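Local structure of beta-1,3-xylanase (Alcaligenes sp., 2COV) at the interface of chains A and B. The protein binds beta-1,3-xylan as the family 31 carbohydrate-binding module of a beta-1,3-xylanase. Residues are numbered along the deposited sequence; one frame, centred on the assembly and turned at random. Chains: chain A/B, beta-1,3-xylanase.

The interface of chains A and B. Residues chain A 13, 83-86; chain B 76, 79-83.
Two family 31 carbohydrate-binding modules meet edge to edge, strand 80-89 of each running antiparallel to its twin across a two-fold axis; whether this pairing exists outside the crystal the structure alone does not show. The tight part is the backbone. At the axis A:Ile83 N gives a hydrogen bond to B:Ile83 O (2.9 Å), returned by B:Ile83 N to A:Ile83 O; isoleucine, branched at CB, suits such an extended strand. Two residues along, A:Asp85 N donates a hydrogen bond to B:Gln81 O (2.9 Å), lying nearly along the C=O axis. The return bond from B:Gln81 N to A:Asp85 O is longer, 3.2 Å, and its donor stands above the carbonyl plane. On one face A:Leu84 lies alongside B:Gln82, CD2 touching the amide carbon CD at 3.7 Å; glutamine's extended chain, CG anti to the backbone N (chi1 -172°), supplies the length leucine packs against. On this face too, from the loop ahead of strand 80-89, B:Arg76, bent at chi2 (-75°), crosses A:Arg86, CG meeting CB at 3.8 Å, and is long enough to bring NH2 to the edge of the flat A:Phe13 ring. Its NE holds water 1 at 2.7 Å, and that water also binds A:Asp85 O. An alanine at B:Arg76 would probably loosen this end, losing the water link and the cover over A:Arg86. The bend of A:Arg86 at chi3 (-68°) carries NH1 to A:Phe13 O, a 2.8 Å hydrogen bond that probably eases repulsion between two likely like-charged guanidiniums; its CG sits over one ring face, toward the rim. The opposite face is looser: A:Asp85 and B:Gln81 run side by side, their direct bond weak, but carboxylate and amide can share water 2, which lies 2.8 Å from A:Asp85 OD2 and also meets B:Gln81 NE2.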
ATOM      1  N   PHE A  13       5.525  10.893  18.600  1.00 12.36           N
ATOM      2  CA  PHE A  13       5.423  11.129  17.172  1.00 11.89           C
ATOM      3  C   PHE A  13       4.952  12.556  17.007  1.00 11.85           C
ATOM      4  O   PHE A  13       3.816  12.870  17.377  1.00 12.27           O
ATOM      5  CB  PHE A  13       4.402  10.141  16.596  1.00 12.39           C
ATOM      6  CG  PHE A  13       4.332  10.097  15.094  1.00 11.75           C
ATOM      7  CD1 PHE A  13       3.271   9.432  14.490  1.00 12.66           C
ATOM      8  CD2 PHE A  13       5.253  10.722  14.256  1.00 11.57           C
ATOM      9  CE1 PHE A  13       3.131   9.344  13.147  1.00 13.40           C
ATOM     10  CE2 PHE A  13       5.144  10.621  12.889  1.00 11.45           C
ATOM     11  CZ  PHE A  13       4.079   9.941  12.346  1.00 12.71           C
ATOM     12  N   ILE A  83       4.621   1.116  10.409  1.00 10.68           N
ATOM     13  CA  ILE A  83       4.294   2.390   9.764  1.00 11.17           C
ATOM     14  C   ILE A  83       3.241   3.103  10.553  1.00 11.01           C
ATOM     15  O   ILE A  83       2.213   2.563  10.826  1.00 13.00           O
ATOM     16  CB  ILE A  83       3.868   2.195   8.291  1.00 12.85           C
ATOM     17  CG1 ILE A  83       4.994   1.513   7.487  1.00 14.71           C
ATOM     18  CG2 ILE A  83       3.504   3.548   7.676  1.00 14.16           C
ATOM     19  CD1 ILE A  83       4.703   1.341   6.039  1.00 18.25           C
ATOM     20  N   LEU A  84       3.532   4.322  10.931  1.00 10.73           N
ATOM     21  CA  LEU A  84       2.660   5.168  11.730  1.00 10.32           C
ATOM     22  C   LEU A  84       2.276   6.421  10.973  1.00 11.60           C
ATOM     23  O   LEU A  84       3.173   7.037  10.418  1.00 11.60           O
ATOM     24  CB  LEU A  84       3.317   5.585  13.061  1.00 11.60           C
ATOM     25  CG  LEU A  84       3.747   4.501  14.023  1.00 13.44           C
ATOM     26  CD1 LEU A  84       5.171   4.089  13.711  1.00 18.78           C
ATOM     27  CD2 LEU A  84       3.799   4.982  15.416  1.00 15.62           C
ATOM     28  N   ASP A  85       0.984   6.774  10.977  1.00 11.19           N
ATOM     29  CA  ASP A  85       0.530   8.002  10.365  1.00 11.88           C
ATOM     30  C   ASP A  85      -0.197   8.843  11.367  1.00 10.86           C
ATOM     31  O   ASP A  85      -1.001   8.311  12.128  1.00 11.34           O
ATOM     32  CB  ASP A  85      -0.406   7.719   9.167  1.00 12.32           C
ATOM     33  CG  ASP A  85       0.177   6.780   8.069  1.00 16.24           C
ATOM     34  OD1 ASP A  85       1.192   7.132   7.512  1.00 18.18           O
ATOM     35  OD2 ASP A  85      -0.394   5.645   7.780  1.00 19.22           O
ATOM     36  N   ARG A  86      -0.033  10.163  11.296  1.00 11.35           N
ATOM     37  CA  ARG A  86      -0.937  11.076  12.046  1.00 10.69           C
ATOM     38  C   ARG A  86      -1.075  12.375  11.299  1.00 10.36           C
ATOM     39  O   ARG A  86      -0.098  12.876  10.750  1.00 11.37           O
ATOM     40  CB  ARG A  86      -0.430  11.269  13.433  1.00 12.23           C
ATOM     41  CG  ARG A  86       0.760  12.152  13.612  1.00 11.75           C
ATOM     42  CD  ARG A  86       1.132  12.424  15.118  1.00 14.92           C
ATOM     43  NE  ARG A  86       0.057  13.249  15.723  1.00 15.51           N
ATOM     44  CZ  ARG A  86       0.268  14.169  16.672  1.00 19.39           C
ATOM     45  NH1 ARG A  86       1.443  14.398  17.243  1.00 22.28           N
ATOM     46  NH2 ARG A  86      -0.754  14.882  17.126  1.00 22.79           N
TER
ATOM     47  N   ARG B  76      -5.272   7.962  17.013  1.00 13.17           N
ATOM     48  CA  ARG B  76      -5.275   9.466  16.988  1.00 13.45           C
ATOM     49  C   ARG B  76      -6.705   9.957  16.797  1.00 14.14           C
ATOM     50  O   ARG B  76      -6.916  11.028  16.280  1.00 14.47           O
ATOM     51  CB  ARG B  76      -4.297  10.040  15.891  1.00 15.47           C
ATOM     52  CG  ARG B  76      -2.882   9.422  15.646  1.00 18.57           C
ATOM     53  CD  ARG B  76      -2.013   9.862  16.760  1.00 23.68           C
ATOM     54  NE  ARG B  76      -0.790   9.033  16.647  1.00 21.53           N
ATOM     55  CZ  ARG B  76       0.264   8.885  17.488  1.00 22.93           C
ATOM     56  NH1 ARG B  76       0.421   9.799  18.414  1.00 29.47           N
ATOM     57  NH2 ARG B  76       1.288   7.941  17.272  1.00 22.58           N
ATOM     58  N   GLN B  79      -7.499  10.536  13.258  1.00 12.09           N
ATOM     59  CA  GLN B  79      -6.459  11.299  12.565  1.00 12.86           C
ATOM     60  C   GLN B  79      -5.264  10.467  12.152  1.00 12.02           C
ATOM     61  O   GLN B  79      -4.295  11.020  11.643  1.00 13.04           O
ATOM     62  CB  GLN B  79      -6.037  12.485  13.400  1.00 13.57           C
ATOM     63  CG  GLN B  79      -7.172  13.422  13.747  1.00 15.36           C
ATOM     64  CD  GLN B  79      -7.731  14.139  12.586  1.00 19.94           C
ATOM     65  OE1 GLN B  79      -6.968  14.515  11.657  1.00 20.05           O
ATOM     66  NE2 GLN B  79      -9.001  14.398  12.587  1.00 26.01           N
ATOM     67  N   GLY B  80      -5.331   9.167  12.354  1.00 11.43           N
ATOM     68  CA  GLY B  80      -4.183   8.329  11.955  1.00 12.49           C
ATOM     69  C   GLY B  80      -4.371   6.874  12.128  1.00 11.02           C
ATOM     70  O   GLY B  80      -5.521   6.367  12.195  1.00 11.70           O
ATOM     71  N   GLN B  81      -3.302   6.103  12.031  1.00 10.52           N
ATOM     72  CA  GLN B  81      -3.343   4.686  12.081  1.00  9.84           C
ATOM     73  C   GLN B  81      -1.902   4.197  12.346  1.00 10.04           C
ATOM     74  O   GLN B  81      -0.964   4.910  12.139  1.00 10.90           O
ATOM     75  CB  GLN B  81      -3.906   4.076  10.803  1.00 12.39           C
ATOM     76  CG  GLN B  81      -3.043   4.209   9.583  1.00 13.44           C
ATOM     77  CD  GLN B  81      -3.576   3.444   8.365  1.00 16.21           C
ATOM     78  OE1 GLN B  81      -4.729   3.161   8.212  1.00 22.55           O
ATOM     79  NE2 GLN B  81      -2.742   3.207   7.488  1.00 25.83           N
ATOM     80  N   GLN B  82      -1.844   2.908  12.688  1.00 10.25           N
ATOM     81  CA  GLN B  82      -0.575   2.216  12.755  1.00  9.95           C
ATOM     82  C   GLN B  82      -0.730   0.846  12.128  1.00 10.57           C
ATOM     83  O   GLN B  82      -1.747   0.196  12.326  1.00 11.32           O
ATOM     84  CB  GLN B  82      -0.098   2.140  14.210  1.00 11.08           C
ATOM     85  CG  GLN B  82       1.245   1.635  14.502  1.00 15.88           C
ATOM     86  CD  GLN B  82       1.770   1.927  15.915  1.00 14.73           C
ATOM     87  OE1 GLN B  82       1.175   2.679  16.558  1.00 20.47           O
ATOM     88  NE2 GLN B  82       2.751   1.120  16.392  1.00 20.60           N
ATOM     89  N   ILE B  83       0.292   0.396  11.396  1.00 10.32           N
ATOM     90  CA  ILE B  83       0.327  -0.939  10.854  1.00  9.89           C
ATOM     91  C   ILE B  83       1.641  -1.572  11.223  1.00 10.06           C
ATOM     92  O   ILE B  83       2.701  -1.022  10.964  1.00 12.59           O
ATOM     93  CB  ILE B  83       0.129  -0.952   9.321  1.00 12.06           C
ATOM     94  CG1 ILE B  83      -1.241  -0.351   8.955  1.00 14.12           C
ATOM     95  CG2 ILE B  83       0.240  -2.371   8.765  1.00 13.80           C
ATOM     96  CD1 ILE B  83      -1.550  -0.345   7.433  1.00 18.67           C
TER
HETATM   97  O   HOH W   1      -0.096   7.437  14.644  1.00 19.48           O
HETATM   98  O   HOH W   2       0.074   3.047   8.598  1.00 19.82           O